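PDB 3TXY: isochorismatase family protein family from Burkholderia thailandensis, which is of unknown function but may act as a hydrolase of the isochorismatase-like type. Local coordinates for residues 19-24 with 132-137; 30-35 with 160-165; 37-42 with 90-95; 58-63 with 101-106. All blocks are in the same frame, centred on the assembly; numbering follows the deposited sequence.

Interaction 1: residues 19-24 with 132-137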
loop_
_atom_site.group_PDB
_atom_site.type_symbol
_atom_site.label_atom_id
_atom_site.label_comp_id
_atom_site.label_asym_id
_atom_site.label_seq_id
_atom_site.Cartn_x
_atom_site.Cartn_y
_atom_site.Cartn_z
ATOM N N ILE A 19 -8.334 11.670 5.115
ATOM C CA ILE A 19 -8.336 11.293 3.692
ATOM C C ILE A 19 -9.712 11.388 3.044
ATOM O O ILE A 19 -10.642 10.715 3.470
ATOM C CB ILE A 19 -7.832 9.845 3.495
ATOM C CG1 ILE A 19 -6.455 9.607 4.140
ATOM C CG2 ILE A 19 -7.783 9.521 2.011
ATOM C CD1 ILE A 19 -5.370 10.564 3.675
ATOM N N ASP A 20 -9.806 12.220 1.998
ATOM C CA ASP A 20 -10.904 12.233 1.010
ATOM C C ASP A 20 -12.278 12.552 1.619
ATOM O O ASP A 20 -13.298 12.044 1.160
ATOM C CB ASP A 20 -10.975 10.922 0.215
ATOM C CG ASP A 20 -9.870 10.797 -0.809
ATOM O OD1 ASP A 20 -9.286 11.830 -1.202
ATOM O OD2 ASP A 20 -9.579 9.663 -1.221
ATOM N N LEU A 21 -12.301 13.438 2.606
ATOM C CA LEU A 21 -13.574 13.862 3.199
ATOM C C LEU A 21 -14.160 15.005 2.363
ATOM O O LEU A 21 -14.314 16.162 2.809
ATOM C CB LEU A 21 -13.403 14.174 4.676
ATOM C CG LEU A 21 -12.879 13.002 5.521
ATOM C CD1 LEU A 21 -12.756 13.434 6.988
ATOM C CD2 LEU A 21 -13.776 11.775 5.416
ATOM N N GLN A 22 -14.481 14.622 1.130
ATOM C CA GLN A 22 -14.964 15.502 0.088
ATOM C C GLN A 22 -16.380 15.109 -0.329
ATOM O O GLN A 22 -16.796 13.949 -0.171
ATOM C CB GLN A 22 -14.008 15.475 -1.108
ATOM C CG GLN A 22 -13.938 14.155 -1.862
ATOM C CD GLN A 22 -12.713 14.077 -2.745
ATOM O OE1 GLN A 22 -11.607 14.072 -2.251
ATOM N NE2 GLN A 22 -12.912 14.049 -4.042
ATOM N N ASN A 23 -17.121 16.076 -0.867
ATOM C CA ASN A 23 -18.535 15.883 -1.159
ATOM C C ASN A 23 -18.840 14.587 -1.922
ATOM O O ASN A 23 -19.797 13.873 -1.609
ATOM C CB ASN A 23 -19.070 17.066 -1.967
ATOM C CG ASN A 23 -19.041 18.370 -1.191
ATOM O OD1 ASN A 23 -19.323 18.398 0.011
ATOM N ND2 ASN A 23 -18.732 19.469 -1.888
ATOM N N GLY A 24 -18.027 14.278 -2.927
ATOM C CA GLY A 24 -18.293 13.131 -3.781
ATOM C C GLY A 24 -18.035 11.767 -3.147
ATOM O O GLY A 24 -18.429 10.746 -3.689
ATOM N N THR A 132 -7.465 9.442 9.608
ATOM C CA THR A 132 -8.892 9.235 9.443
ATOM C C THR A 132 -9.238 9.279 7.962
ATOM O O THR A 132 -8.427 9.696 7.130
ATOM C CB THR A 132 -9.726 10.308 10.183
ATOM O OG1 THR A 132 -9.805 11.514 9.404
ATOM C CG2 THR A 132 -9.138 10.618 11.530
ATOM N N GLY A 133 -10.456 8.868 7.642
ATOM C CA GLY A 133 -11.040 9.087 6.317
ATOM C C GLY A 133 -11.643 7.869 5.626
ATOM O O GLY A 133 -11.968 6.868 6.263
ATOM N N ILE A 134 -11.804 7.993 4.304
ATOM C CA ILE A 134 -12.551 7.053 3.483
ATOM C C ILE A 134 -11.716 6.761 2.219
ATOM O O ILE A 134 -11.133 7.707 1.681
ATOM C CB ILE A 134 -13.908 7.688 3.035
ATOM C CG1 ILE A 134 -14.708 8.222 4.236
ATOM C CG2 ILE A 134 -14.702 6.702 2.191
ATOM C CD1 ILE A 134 -15.734 9.270 3.826
ATOM N N ALA A 135 -11.612 5.516 1.714
ATOM C CA ALA A 135 -12.066 4.276 2.347
ATOM C C ALA A 135 -10.916 3.636 3.128
ATOM O O ALA A 135 -9.755 3.763 2.775
ATOM C CB ALA A 135 -12.581 3.296 1.299
ATOM N N THR A 136 -11.262 2.932 4.192
ATOM C CA THR A 136 -10.291 2.275 5.065
ATOM C C THR A 136 -9.257 1.487 4.279
ATOM O O THR A 136 -8.057 1.659 4.491
ATOM C CB THR A 136 -11.001 1.327 6.046
ATOM O OG1 THR A 136 -12.081 2.042 6.675
ATOM C CG2 THR A 136 -10.028 0.832 7.113
ATOM N N ASN A 137 -9.720 0.646 3.365
ATOM C CA ASN A 137 -8.825 -0.225 2.607
ATOM C C ASN A 137 -8.163 0.393 1.390
ATOM O O ASN A 137 -7.335 -0.251 0.763
ATOM C CB ASN A 137 -9.549 -1.490 2.129
ATOM C CG ASN A 137 -10.429 -2.088 3.178
ATOM O OD1 ASN A 137 -11.481 -1.513 3.507
ATOM N ND2 ASN A 137 -10.038 -3.252 3.701
HETATM O O HOH W 1 -11.438 7.912 -0.870
#
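I19 closes strand 14-19 against strand 128-134 in parallel pairing, straddling G133: its N-H reaches T132 O (2.8 Å) and its O accepts from I134 N (3.1 Å). The I19 carbonyl lies close to the bare CA of G133, 3.3 Å from I19 O. I19 turns CG1 beside its own backbone N, alongside T132 O, while its tip leads away from 132-137. Past it the chain swings through D20, whose phi is positive (62°), and an inverse gamma turn centred on L21. L21, with CG beside the backbone N and CD1 extended, crosses I134 at about a right angle; L21 CD2 touches I134 CD1 at 3.6 Å. The D20 backbone turns CB to within 3.5 Å of I134 O, and CG, beside the backbone N (chi1 -74°), places the carboxylate near it. One water donates to both D20 OD2 and I134 O, while OD1 binds T61 and OD2 also makes a salt bridge with K106. The peptide between I134 and A135 is cis, and A135 takes the N-cap position of helix 136-149. An acidic residue facing a cis peptide at the C-terminal edge of the parallel sheet is consistent with the active-site cleft of the isochorismatase-like hydrolase fold.

Interaction 2: residues 30-35 with 160-165. Unlike the reference sequence in segment 30-35: M30 (reference Val).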
loop_
_atom_site.group_PDB
_atom_site.type_symbol
_atom_site.label_atom_id
_atom_site.label_comp_id
_atom_site.label_asym_id
_atom_site.label_seq_id
_atom_site.Cartn_x
_atom_site.Cartn_y
_atom_site.Cartn_z
ATOM N N MET A 30 -21.270 3.380 3.237
ATOM C CA MET A 30 -20.093 2.877 3.941
ATOM C C MET A 30 -20.381 2.470 5.370
ATOM O O MET A 30 -21.376 2.905 5.984
ATOM C CB MET A 30 -18.971 3.918 3.910
ATOM C CG MET A 30 -19.255 5.184 4.712
ATOM S SD MET A 30 -17.996 6.440 4.408
ATOM C CE MET A 30 -18.580 7.062 2.822
ATOM N N VAL A 31 -19.513 1.620 5.904
ATOM C CA VAL A 31 -19.687 1.081 7.236
ATOM C C VAL A 31 -18.326 1.054 7.933
ATOM O O VAL A 31 -17.287 1.077 7.259
ATOM C CB VAL A 31 -20.296 -0.339 7.185
ATOM C CG1 VAL A 31 -21.759 -0.259 6.720
ATOM C CG2 VAL A 31 -19.455 -1.258 6.307
ATOM N N PRO A 32 -18.314 0.956 9.277
ATOM C CA PRO A 32 -19.396 0.793 10.245
ATOM C C PRO A 32 -20.012 2.111 10.731
ATOM O O PRO A 32 -20.919 2.100 11.566
ATOM C CB PRO A 32 -18.707 0.064 11.395
ATOM C CG PRO A 32 -17.341 0.650 11.383
ATOM C CD PRO A 32 -16.996 0.861 9.930
ATOM N N GLN A 33 -19.510 3.231 10.234
ATOM C CA GLN A 33 -20.168 4.501 10.438
ATOM C C GLN A 33 -20.255 5.271 9.121
ATOM O O GLN A 33 -19.475 5.030 8.196
ATOM C CB GLN A 33 -19.476 5.317 11.553
ATOM C CG GLN A 33 -17.987 5.533 11.381
ATOM C CD GLN A 33 -17.109 4.440 11.971
ATOM O OE1 GLN A 33 -17.312 3.987 13.106
ATOM N NE2 GLN A 33 -16.070 4.070 11.227
ATOM N N SER A 34 -21.209 6.199 9.051
ATOM C CA SER A 34 -21.506 6.887 7.797
ATOM C C SER A 34 -20.399 7.887 7.453
ATOM O O SER A 34 -19.517 8.163 8.279
ATOM C CB SER A 34 -22.868 7.614 7.871
ATOM O OG SER A 34 -22.813 8.737 8.754
ATOM N N GLY A 35 -20.447 8.407 6.225
ATOM C CA GLY A 35 -19.537 9.470 5.825
ATOM C C GLY A 35 -19.648 10.673 6.757
ATOM O O GLY A 35 -18.635 11.262 7.171
ATOM N N ALA A 160 -13.267 6.599 12.830
ATOM C CA ALA A 160 -13.216 7.654 11.823
ATOM C C ALA A 160 -12.598 7.179 10.515
ATOM O O ALA A 160 -12.076 7.997 9.758
ATOM C CB ALA A 160 -12.480 8.881 12.365
ATOM N N VAL A 161 -12.657 5.872 10.263
ATOM C CA VAL A 161 -12.408 5.290 8.951
ATOM C C VAL A 161 -13.569 4.344 8.620
ATOM O O VAL A 161 -14.007 3.563 9.482
ATOM C CB VAL A 161 -11.041 4.554 8.844
ATOM C CG1 VAL A 161 -9.890 5.535 9.090
ATOM C CG2 VAL A 161 -10.935 3.348 9.792
ATOM N N SER A 162 -14.063 4.426 7.382
ATOM C CA SER A 162 -15.139 3.553 6.919
ATOM C C SER A 162 -14.867 3.046 5.514
ATOM O O SER A 162 -14.048 3.599 4.769
ATOM C CB SER A 162 -16.496 4.258 7.005
ATOM O OG SER A 162 -16.817 4.548 8.350
ATOM N N THR A 163 -15.553 1.971 5.169
ATOM C CA THR A 163 -15.309 1.279 3.911
ATOM C C THR A 163 -16.569 0.540 3.444
ATOM O O THR A 163 -17.661 0.803 3.953
ATOM C CB THR A 163 -14.052 0.384 4.026
ATOM O OG1 THR A 163 -13.682 -0.095 2.735
ATOM C CG2 THR A 163 -14.227 -0.793 5.010
ATOM N N TRP A 164 -16.437 -0.340 2.454
ATOM C CA TRP A 164 -17.626 -0.861 1.759
ATOM C C TRP A 164 -18.298 -2.037 2.425
ATOM O O TRP A 164 -19.420 -2.412 2.043
ATOM C CB TRP A 164 -17.287 -1.239 0.315
ATOM C CG TRP A 164 -16.265 -2.340 0.232
ATOM C CD1 TRP A 164 -16.467 -3.708 0.360
ATOM C CD2 TRP A 164 -14.828 -2.184 0.063
ATOM N NE1 TRP A 164 -15.289 -4.387 0.259
ATOM C CE2 TRP A 164 -14.266 -3.533 0.078
ATOM C CE3 TRP A 164 -13.980 -1.102 -0.125
ATOM C CZ2 TRP A 164 -12.924 -3.761 -0.094
ATOM C CZ3 TRP A 164 -12.623 -1.352 -0.285
ATOM C CH2 TRP A 164 -12.110 -2.647 -0.256
ATOM N N SER A 165 -17.636 -2.665 3.390
ATOM C CA SER A 165 -18.240 -3.781 4.111
ATOM C C SER A 165 -17.599 -3.911 5.487
ATOM O O SER A 165 -16.483 -3.414 5.725
ATOM C CB SER A 165 -18.097 -5.093 3.322
ATOM O OG SER A 165 -16.792 -5.652 3.455
#
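Two backbone hydrogen bonds join V31 and T163 as a single antiparallel bridge: V31 N donates to T163 O (2.8 Å) and T163 N to V31 O (2.9 Å). Both lie in the plane of the accepting carbonyl and are close to straight. They bring CA of M30 within 3.2 Å of T163 O in a CA-H...O contact.

Side-chain polar bonds centre on S162, whose CB points at 30-35. Its OG, anti to its own carbonyl carbon (chi1 -64°), donates to Q33 O at 2.7 Å from above the carbonyl plane, and accepts from Q33 NE2 at 3.0 Å. The Q33 chain folds back to allow this: CG takes the crowded position between backbone N and carbonyl carbon, and a bend at chi2 (-88°) brings the amide round toward strand 153-162, where NE2 also bonds S158 O. One glutamine thus grips the serine with its main-chain carbonyl and its side-chain amide at once.

The rest is van der Waals contact. CG and SD of M30 run past CB of S162, each 3.7 Å from it, and V31 CG2 presses on the backbone of S165, 3.3 Å from S165 C. The cis peptide before P32 turns the chain just after the bridge.

S34 and S165 are N-caps, of helix 35-51 and helix 166-180, their OG atoms bonding D37 N and A168 N, while W164 forms a cation-pi contact with K179 of the second subunit. The short antiparallel bridge thus joins two helix-entry loops at the C-terminal edge of the parallel sheet of this alpha/beta fold.

Interaction 3: residues 37-42 with 90-95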
loop_
_atom_site.group_PDB
_atom_site.type_symbol
_atom_site.label_atom_id
_atom_site.label_comp_id
_atom_site.label_asym_id
_atom_site.label_seq_id
_atom_site.Cartn_x
_atom_site.Cartn_y
_atom_site.Cartn_z
ATOM N N ASP A 37 -20.603 10.716 9.910
ATOM C CA ASP A 37 -19.964 10.417 11.195
ATOM C C ASP A 37 -18.451 10.505 11.102
ATOM O O ASP A 37 -17.795 10.948 12.049
ATOM C CB ASP A 37 -20.326 9.019 11.693
ATOM C CG ASP A 37 -21.788 8.882 12.090
ATOM O OD1 ASP A 37 -22.493 9.902 12.271
ATOM O OD2 ASP A 37 -22.228 7.716 12.219
ATOM N N VAL A 38 -17.887 10.068 9.977
ATOM C CA VAL A 38 -16.439 10.154 9.797
ATOM C C VAL A 38 -16.021 11.618 9.761
ATOM O O VAL A 38 -15.038 12.003 10.379
ATOM C CB VAL A 38 -15.969 9.444 8.513
ATOM C CG1 VAL A 38 -14.498 9.704 8.274
ATOM C CG2 VAL A 38 -16.275 7.956 8.593
ATOM N N VAL A 39 -16.788 12.429 9.041
ATOM C CA VAL A 39 -16.567 13.874 8.996
ATOM C C VAL A 39 -16.659 14.479 10.398
ATOM O O VAL A 39 -15.775 15.218 10.815
ATOM C CB VAL A 39 -17.551 14.576 8.025
ATOM C CG1 VAL A 39 -17.462 16.105 8.167
ATOM C CG2 VAL A 39 -17.264 14.157 6.587
ATOM N N ALA A 40 -17.705 14.131 11.141
ATOM C CA ALA A 40 -17.917 14.717 12.481
ATOM C C ALA A 40 -16.781 14.365 13.425
ATOM O O ALA A 40 -16.258 15.216 14.142
ATOM C CB ALA A 40 -19.232 14.237 13.069
ATOM N N LYS A 41 -16.401 13.091 13.418
ATOM C CA LYS A 41 -15.343 12.606 14.304
ATOM C C LYS A 41 -14.030 13.287 13.994
ATOM O O LYS A 41 -13.249 13.634 14.890
ATOM C CB LYS A 41 -15.162 11.125 14.074
ATOM C CG LYS A 41 -14.643 10.389 15.259
ATOM C CD LYS A 41 -15.805 10.015 16.147
ATOM C CE LYS A 41 -15.758 10.767 17.438
ATOM N NZ LYS A 41 -16.878 10.238 18.268
ATOM N N THR A 42 -13.775 13.465 12.701
ATOM C CA THR A 42 -12.536 14.080 12.244
ATOM C C THR A 42 -12.474 15.547 12.690
ATOM O O THR A 42 -11.434 16.011 13.166
ATOM C CB THR A 42 -12.410 13.978 10.712
ATOM O OG1 THR A 42 -12.306 12.586 10.342
ATOM C CG2 THR A 42 -11.181 14.716 10.225
ATOM N N ALA A 90 -14.569 19.223 -3.573
ATOM C CA ALA A 90 -14.683 20.215 -2.489
ATOM C C ALA A 90 -14.853 19.509 -1.139
ATOM O O ALA A 90 -15.545 18.505 -1.051
ATOM C CB ALA A 90 -15.870 21.167 -2.731
ATOM N N PHE A 91 -14.249 20.049 -0.083
ATOM C CA PHE A 91 -14.385 19.439 1.245
ATOM C C PHE A 91 -15.820 19.542 1.752
ATOM O O PHE A 91 -16.535 20.521 1.474
ATOM C CB PHE A 91 -13.416 20.071 2.248
ATOM C CG PHE A 91 -11.986 19.740 1.977
ATOM C CD1 PHE A 91 -11.517 18.456 2.200
ATOM C CD2 PHE A 91 -11.107 20.696 1.488
ATOM C CE1 PHE A 91 -10.193 18.130 1.932
ATOM C CE2 PHE A 91 -9.774 20.383 1.243
ATOM C CZ PHE A 91 -9.325 19.094 1.458
ATOM N N ALA A 92 -16.239 18.510 2.473
ATOM C CA ALA A 92 -17.537 18.526 3.140
ATOM C C ALA A 92 -17.607 19.760 4.050
ATOM O O ALA A 92 -16.723 19.957 4.878
ATOM C CB ALA A 92 -17.692 17.257 3.961
ATOM N N PRO A 93 -18.654 20.605 3.907
ATOM C CA PRO A 93 -18.750 21.790 4.788
ATOM C C PRO A 93 -18.639 21.478 6.292
ATOM O O PRO A 93 -18.026 22.248 7.031
ATOM C CB PRO A 93 -20.122 22.377 4.452
ATOM C CG PRO A 93 -20.410 21.906 3.064
ATOM C CD PRO A 93 -19.731 20.567 2.905
ATOM N N ALA A 94 -19.190 20.351 6.745
ATOM C CA ALA A 94 -19.132 20.011 8.169
ATOM C C ALA A 94 -17.727 19.670 8.650
ATOM O O ALA A 94 -17.496 19.575 9.846
ATOM C CB ALA A 94 -20.100 18.878 8.504
ATOM N N LEU A 95 -16.782 19.497 7.726
ATOM C CA LEU A 95 -15.395 19.195 8.110
ATOM C C LEU A 95 -14.683 20.382 8.747
ATOM O O LEU A 95 -13.719 20.198 9.469
ATOM C CB LEU A 95 -14.607 18.711 6.891
ATOM C CG LEU A 95 -13.259 18.043 7.150
ATOM C CD1 LEU A 95 -13.422 16.768 7.969
ATOM C CD2 LEU A 95 -12.609 17.736 5.800
#
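In this alpha/beta fold, helix 35-51 packs beside the connection that leads toward strand 102-106, and the meeting point is a 3-10 turn at residues 93-95. No hydrogen bond crosses between the segments; the contact is apolar and centred on V39, which points from the helix toward the turn. With CG1 anti to its backbone N (chi1 171°), V39 splays its two methyls over different parts of the turn. CG1 lies on the peptide joining A94 to L95, 3.5 Å from L95 N, and also meets the A94 methyl, with 3.8 Å between V39 CG1 and A94 CB. The other branch, CG2, faces the CB of A92 at 4.1 Å. The alanines at 92 and 94 both aim their methyls at the helix, so each branch of the isopropyl group meets one of them. The turn itself is held by L95 N donating to A92 O.

One helical turn on, T42 and L95 cross obliquely. L95 leaves its backbone at an angle to the helix, but chi1 (-166°, CG anti to the backbone N) and chi2 (62°) together bring CD1 to the CG2 methyl of T42, 3.8 Å away. L21 packs against both of these side chains, which ties the contact to the loop after strand 14-19. The methyl of T42 faces the turn because its hydroxyl is turned the other way, beside its own backbone N, where it also pairs with T132 OG1. Within the helix, T42 OG1 donates to V38 O at 2.8 Å from above the carbonyl plane, sharing that acceptor with the T42 N-H.

Interaction 4: residues 58-63 with 101-106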
loop_
_atom_site.group_PDB
_atom_site.type_symbol
_atom_site.label_atom_id
_atom_site.label_comp_id
_atom_site.label_asym_id
_atom_site.label_seq_id
_atom_site.Cartn_x
_atom_site.Cartn_y
_atom_site.Cartn_z
ATOM N N PHE A 58 -5.654 18.074 5.607
ATOM C CA PHE A 58 -6.806 17.565 4.908
ATOM C C PHE A 58 -6.464 17.240 3.476
ATOM O O PHE A 58 -6.026 18.116 2.707
ATOM C CB PHE A 58 -7.943 18.572 4.922
ATOM C CG PHE A 58 -8.512 18.837 6.289
ATOM C CD1 PHE A 58 -9.267 17.872 6.939
ATOM C CD2 PHE A 58 -8.314 20.054 6.916
ATOM C CE1 PHE A 58 -9.815 18.120 8.194
ATOM C CE2 PHE A 58 -8.860 20.305 8.155
ATOM C CZ PHE A 58 -9.603 19.328 8.805
ATOM N N VAL A 59 -6.710 15.978 3.122
ATOM C CA VAL A 59 -6.374 15.446 1.818
ATOM C C VAL A 59 -7.646 15.276 0.976
ATOM O O VAL A 59 -8.644 14.721 1.437
ATOM C CB VAL A 59 -5.671 14.078 1.959
ATOM C CG1 VAL A 59 -5.384 13.451 0.597
ATOM C CG2 VAL A 59 -4.390 14.200 2.780
ATOM N N HIS A 60 -7.601 15.708 -0.270
ATOM C CA HIS A 60 -8.692 15.431 -1.188
ATOM C C HIS A 60 -8.125 14.998 -2.502
ATOM O O HIS A 60 -6.956 15.240 -2.789
ATOM C CB HIS A 60 -9.651 16.626 -1.333
ATOM C CG HIS A 60 -9.050 17.815 -2.011
ATOM N ND1 HIS A 60 -9.735 18.549 -2.907
ATOM C CD2 HIS A 60 -7.797 18.400 -1.902
ATOM C CE1 HIS A 60 -8.956 19.545 -3.359
ATOM N NE2 HIS A 60 -7.777 19.462 -2.748
ATOM N N THR A 61 -8.962 14.319 -3.275
ATOM C CA THR A 61 -8.621 13.813 -4.591
ATOM C C THR A 61 -9.260 14.697 -5.645
ATOM O O THR A 61 -10.451 15.027 -5.574
ATOM C CB THR A 61 -9.145 12.386 -4.766
ATOM O OG1 THR A 61 -8.623 11.576 -3.714
ATOM C CG2 THR A 61 -8.762 11.797 -6.128
ATOM N N SER A 62 -8.469 15.069 -6.636
ATOM C CA SER A 62 -8.958 15.838 -7.754
ATOM C C SER A 62 -8.301 15.353 -9.038
ATOM O O SER A 62 -7.161 14.959 -9.023
ATOM C CB SER A 62 -8.626 17.310 -7.588
ATOM O OG SER A 62 -9.136 18.059 -8.676
ATOM N N TYR A 63 -9.045 15.425 -10.134
ATOM C CA TYR A 63 -8.511 15.162 -11.463
ATOM C C TYR A 63 -8.644 16.383 -12.387
ATOM O O TYR A 63 -8.487 16.264 -13.613
ATOM C CB TYR A 63 -9.218 13.970 -12.073
ATOM C CG TYR A 63 -9.154 12.751 -11.197
ATOM C CD1 TYR A 63 -10.301 12.248 -10.610
ATOM C CD2 TYR A 63 -7.948 12.105 -10.949
ATOM C CE1 TYR A 63 -10.272 11.127 -9.819
ATOM C CE2 TYR A 63 -7.912 10.977 -10.148
ATOM C CZ TYR A 63 -9.082 10.505 -9.588
ATOM O OH TYR A 63 -9.099 9.394 -8.780
ATOM N N ASP A 101 -5.158 25.528 7.681
ATOM C CA ASP A 101 -5.008 24.099 7.674
ATOM C C ASP A 101 -4.220 23.723 6.442
ATOM O O ASP A 101 -4.217 24.443 5.452
ATOM C CB ASP A 101 -6.379 23.428 7.665
ATOM C CG ASP A 101 -7.093 23.562 8.997
ATOM O OD1 ASP A 101 -6.407 23.723 10.036
ATOM O OD2 ASP A 101 -8.340 23.498 9.006
ATOM N N VAL A 102 -3.563 22.584 6.496
ATOM C CA VAL A 102 -2.791 22.143 5.358
ATOM C C VAL A 102 -3.736 21.396 4.451
ATOM O O VAL A 102 -4.423 20.508 4.911
ATOM C CB VAL A 102 -1.655 21.243 5.815
ATOM C CG1 VAL A 102 -0.814 20.790 4.617
ATOM C CG2 VAL A 102 -0.810 21.987 6.834
ATOM N N VAL A 103 -3.803 21.801 3.181
ATOM C CA VAL A 103 -4.615 21.095 2.171
ATOM C C VAL A 103 -3.686 20.396 1.174
ATOM O O VAL A 103 -2.850 21.041 0.541
ATOM C CB VAL A 103 -5.589 22.049 1.424
ATOM C CG1 VAL A 103 -6.263 21.329 0.248
ATOM C CG2 VAL A 103 -6.643 22.591 2.379
ATOM N N VAL A 104 -3.832 19.077 1.067
ATOM C CA VAL A 104 -3.039 18.249 0.154
ATOM C C VAL A 104 -3.962 17.702 -0.909
ATOM O O VAL A 104 -5.022 17.158 -0.587
ATOM C CB VAL A 104 -2.387 17.080 0.901
ATOM C CG1 VAL A 104 -1.756 16.080 -0.093
ATOM C CG2 VAL A 104 -1.391 17.613 1.930
ATOM N N THR A 105 -3.552 17.826 -2.166
ATOM C CA THR A 105 -4.365 17.359 -3.293
ATOM C C THR A 105 -3.690 16.173 -3.953
ATOM O O THR A 105 -2.532 16.259 -4.352
ATOM C CB THR A 105 -4.571 18.464 -4.334
ATOM O OG1 THR A 105 -5.140 19.602 -3.695
ATOM C CG2 THR A 105 -5.506 17.998 -5.465
ATOM N N LYS A 106 -4.402 15.058 -4.042
ATOM C CA LYS A 106 -3.835 13.844 -4.650
ATOM C C LYS A 106 -4.622 13.431 -5.888
ATOM O O LYS A 106 -5.757 13.889 -6.105
ATOM C CB LYS A 106 -3.774 12.695 -3.620
ATOM C CG LYS A 106 -5.119 12.159 -3.146
ATOM C CD LYS A 106 -4.966 11.066 -2.094
ATOM C CE LYS A 106 -6.312 10.633 -1.517
ATOM N NZ LYS A 106 -7.028 9.636 -2.382
#
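The F58 ring meets D101 with its edge: CE2 comes within 3.3 Å of D101 OD2, and ring and carboxylate planes stand 63° apart. Ring and carboxylate belong to a parallel strand pair at one side of the central sheet of this alpha/beta fold, where strand 102-106 is the outermost in the chain. The same carboxylate oxygen is also engaged by R50 in a salt bridge and by the N of Q98, so the aromatic C-H edge adds to a group already fixed. The H60 ring has V104 O at its edge, in its plane, 3.3 Å from CD2. H60 lies side by side with T105, and its NE2 hydrogen-bonds T105 OG1 (2.8 Å); at the other nitrogen ND1 bonds S89 O, which fixes the ring's rotation.

The strand axes approach to 4.7 Å at their closest, with directions 26° apart. F58 and H60 both donate and accept, reaching V102, V104 and K106, and S62 N continues the pattern to K106 O; most of the bonds lie nearly along the C=O axis, and CA-H...O contacts come between them.

On the face opposite F58 and H60, V59 and V104 lie side by side, V59 CG2 4.0 Å from V104 CB. K106 crosses V59 at about a right angle, its CD 3.6 Å from V59 CG1. The lysine runs extended from CG outward and bends only at chi4 (82°). This curls the ammonium, also held by D20, W109 O and Q108 O, onto T61 OG1, itself hydrogen-bonded to D20 OD1; K106 NZ donates to T61 OG1 at 2.8 Å.

In the fold
D20 ties interactions 1 and 4 together: D20 OD1 lies 2.6 Å from T61 OG1 and D20 OD2 2.8 Å from K106 NZ, a pairing consistent with the Asp-Lys couple of related hydrolases. Interaction 2 joins interaction 1 through G133 N, 2.8 Å from A160 O on the adjacent strand, and N137 OD1, 2.7 Å from T163 OG1. Interaction 3 meets interaction 1 with N23 N 2.9 Å from A90 O, while F91 and L95 reach interaction 4. Interactions 2 and 4 stand apart, their centres about 20 Å from each other. 1,2-Ethanediol, probably from the crystallisation liquor, lies about 4 Å from the I134 side chain and about 4 Å from that of W164; such molecules often mark pockets.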